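Local coordinates for probable spore coat polysaccharide biosynthesis protein E (Chromobacterium violaceum ATCC 12472, PDB 3G8R), which probably acts as a sialic-acid-synthase-like enzyme of polysaccharide biosynthesis, this chain carrying the zinc-binding NeuB barrel and SAF domain of a longer protein, at the interface of chains A and B. Numbering follows the deposited sequence. Chains: chain A/B, Probable spore coat polysaccharide biosynthesis protein E.

The interface of chains A and B. Residues chain A 99, 101, 123-127; chain B 280, 301, 312, 315.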
loop_
_atom_site.group_PDB
_atom_site.type_symbol
_atom_site.label_atom_id
_atom_site.label_comp_id
_atom_site.label_asym_id
_atom_site.label_seq_id
_atom_site.Cartn_x
_atom_site.Cartn_y
_atom_site.Cartn_z
ATOM N N PHE A 99 30.135 -9.626 8.553
ATOM C CA PHE A 99 29.880 -10.975 8.059
ATOM C C PHE A 99 30.648 -11.977 8.885
ATOM O O PHE A 99 30.358 -13.174 8.807
ATOM C CB PHE A 99 30.225 -11.090 6.575
ATOM C CG PHE A 99 29.369 -10.235 5.701
ATOM C CD1 PHE A 99 28.320 -10.795 4.987
ATOM C CD2 PHE A 99 29.595 -8.868 5.611
ATOM C CE1 PHE A 99 27.501 -10.001 4.184
ATOM C CE2 PHE A 99 28.800 -8.070 4.826
ATOM C CZ PHE A 99 27.739 -8.632 4.109
ATOM N N GLU A 101 32.566 -12.804 12.886
ATOM C CA GLU A 101 32.516 -12.448 14.288
ATOM C C GLU A 101 33.464 -11.304 14.520
ATOM O O GLU A 101 33.088 -10.295 15.105
ATOM C CB GLU A 101 32.829 -13.629 15.207
ATOM C CG GLU A 101 33.269 -14.910 14.502
ATOM C CD GLU A 101 32.118 -15.603 13.803
ATOM O OE1 GLU A 101 31.144 -16.000 14.483
ATOM O OE2 GLU A 101 32.202 -15.726 12.564
ATOM N N THR A 123 20.856 -16.836 8.639
ATOM C CA THR A 123 20.896 -18.042 9.480
ATOM C C THR A 123 22.317 -18.503 9.850
ATOM O O THR A 123 22.527 -19.625 10.304
ATOM C CB THR A 123 20.121 -19.201 8.836
ATOM O OG1 THR A 123 20.487 -19.318 7.450
ATOM C CG2 THR A 123 18.666 -18.944 8.926
ATOM N N ASP A 124 23.285 -17.631 9.638
ATOM C CA ASP A 124 24.662 -17.877 10.021
ATOM C C ASP A 124 24.731 -17.790 11.576
ATOM O O ASP A 124 25.214 -16.797 12.163
ATOM C CB ASP A 124 25.535 -16.829 9.312
ATOM C CG ASP A 124 27.024 -17.131 9.359
ATOM O OD1 ASP A 124 27.516 -17.450 10.462
ATOM O OD2 ASP A 124 27.704 -17.008 8.291
ATOM N N TRP A 125 24.234 -18.856 12.211
ATOM C CA TRP A 125 23.994 -18.929 13.658
ATOM C C TRP A 125 25.133 -18.466 14.544
ATOM O O TRP A 125 24.922 -17.681 15.468
ATOM C CB TRP A 125 23.633 -20.355 14.042
ATOM C CG TRP A 125 22.459 -20.846 13.295
ATOM C CD1 TRP A 125 22.408 -21.911 12.421
ATOM C CD2 TRP A 125 21.142 -20.279 13.327
ATOM N NE1 TRP A 125 21.136 -22.048 11.927
ATOM C CE2 TRP A 125 20.336 -21.058 12.455
ATOM C CE3 TRP A 125 20.567 -19.184 13.997
ATOM C CZ2 TRP A 125 18.967 -20.762 12.226
ATOM C CZ3 TRP A 125 19.210 -18.890 13.774
ATOM C CH2 TRP A 125 18.430 -19.678 12.890
ATOM N N PRO A 126 26.346 -18.956 14.274
ATOM C CA PRO A 126 27.486 -18.470 15.043
ATOM C C PRO A 126 27.611 -16.958 14.945
ATOM O O PRO A 126 27.968 -16.318 15.940
ATOM C CB PRO A 126 28.688 -19.124 14.357
ATOM C CG PRO A 126 28.129 -20.293 13.635
ATOM C CD PRO A 126 26.739 -19.942 13.249
ATOM N N LEU A 127 27.334 -16.387 13.769
ATOM C CA LEU A 127 27.429 -14.940 13.613
ATOM C C LEU A 127 26.366 -14.258 14.446
ATOM O O LEU A 127 26.616 -13.183 15.008
ATOM C CB LEU A 127 27.320 -14.492 12.145
ATOM C CG LEU A 127 27.328 -12.970 11.972
ATOM C CD1 LEU A 127 28.602 -12.335 12.568
ATOM C CD2 LEU A 127 27.123 -12.494 10.549
ATOM N N ARG B 280 29.256 -18.427 4.412
ATOM C CA ARG B 280 30.478 -19.054 4.893
ATOM C C ARG B 280 30.380 -20.574 4.786
ATOM O O ARG B 280 29.421 -21.174 5.208
ATOM C CB ARG B 280 30.769 -18.592 6.312
ATOM C CG ARG B 280 30.862 -17.085 6.369
ATOM C CD ARG B 280 31.456 -16.624 7.654
ATOM N NE ARG B 280 30.545 -16.808 8.776
ATOM C CZ ARG B 280 30.931 -16.849 10.045
ATOM N NH1 ARG B 280 32.215 -16.739 10.343
ATOM N NH2 ARG B 280 30.038 -17.002 11.015
ATOM N N PHE B 301 35.218 -20.980 9.682
ATOM C CA PHE B 301 34.205 -20.599 8.689
ATOM C C PHE B 301 34.818 -19.604 7.748
ATOM O O PHE B 301 35.495 -18.683 8.194
ATOM C CB PHE B 301 32.984 -19.963 9.356
ATOM C CG PHE B 301 32.425 -20.779 10.454
ATOM C CD1 PHE B 301 31.923 -22.053 10.201
ATOM C CD2 PHE B 301 32.427 -20.292 11.765
ATOM C CE1 PHE B 301 31.420 -22.832 11.215
ATOM C CE2 PHE B 301 31.916 -21.072 12.801
ATOM C CZ PHE B 301 31.414 -22.347 12.517
ATOM N N ALA B 312 27.884 -23.407 8.003
ATOM C CA ALA B 312 27.765 -22.331 9.031
ATOM C C ALA B 312 26.321 -21.987 9.342
ATOM O O ALA B 312 25.937 -21.847 10.505
ATOM C CB ALA B 312 28.513 -21.044 8.619
ATOM N N TRP B 315 25.530 -24.720 11.266
ATOM C CA TRP B 315 26.278 -24.882 12.494
ATOM C C TRP B 315 25.410 -24.470 13.713
ATOM O O TRP B 315 25.683 -23.481 14.429
ATOM C CB TRP B 315 27.585 -24.085 12.409
ATOM C CG TRP B 315 28.639 -24.456 13.440
ATOM C CD1 TRP B 315 28.991 -23.739 14.561
ATOM C CD2 TRP B 315 29.472 -25.627 13.442
ATOM N NE1 TRP B 315 29.974 -24.398 15.264
ATOM C CE2 TRP B 315 30.296 -25.554 14.598
ATOM C CE3 TRP B 315 29.599 -26.734 12.586
ATOM C CZ2 TRP B 315 31.249 -26.542 14.909
ATOM C CZ3 TRP B 315 30.548 -27.720 12.902
ATOM C CH2 TRP B 315 31.358 -27.613 14.057
#
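The guanidinium of B:Arg280 reaches into chain A with its edge turned to the carboxylate of A:Asp124 and its two faces flanked by different groups. Over one face, toward the rim, stands the backbone carbonyl oxygen of A:Phe99; over the opposite face lies CB of B:Phe301, from the arginine's own chain. The carboxylate and guanidinium planes are 18° apart, and the grip is side-on: NE of B:Arg280 meets OD2 of A:Asp124 at 2.9 Å through the syn lone pair, almost straight, and NH2 of B:Arg280 meets OD1 of A:Asp124 at 2.6 Å on the syn side, tilted from the carboxylate plane. Two such bonds fix the rotation of both groups. CG of A:Asp124 lies anti to its backbone N (chi1 -167°), which swings the carboxylate out toward chain B. Aspartate also suits the N-cap of helix 125-132, where OD1 receives a weak bond from the backbone N of A:Leu127. The longer A:Glu101 comes to the NH1 side of the guanidinium, tilted out of its plane toward the face that A:Phe99 O covers; its OE2 forms a salt bridge with NH1, but the bond is bent (130° at H) and modelled very short, so its exact length carries little weight. Two acidic groups around one guanidinium would be expected to keep it positively charged.

Beside this polar grip, A:Pro126 supplies a compact apolar ring that packs by van der Waals contact against two aromatic side chains. CG of A:Pro126 lies 3.7 Å from CD1 of B:Trp315 and 4.0 Å from CE2 of B:Phe301, whose ring tip rests over a face of the indole. O of B:Ala312 lies 3.4 Å from CD of A:Pro126, while its small methyl CB sits beside the A:Asp124 carboxylate.

Chain A contributes the starts of helices 101-109 and 125-132 with the loops preceding them, in its NeuB barrel; chain B contributes its SAF domain, including strand 299-302, which the site docks onto the barrel. The two-fold repeats the contact with the chains exchanged; such a swapped dimer is known in the NeuB family and is probably the biological one.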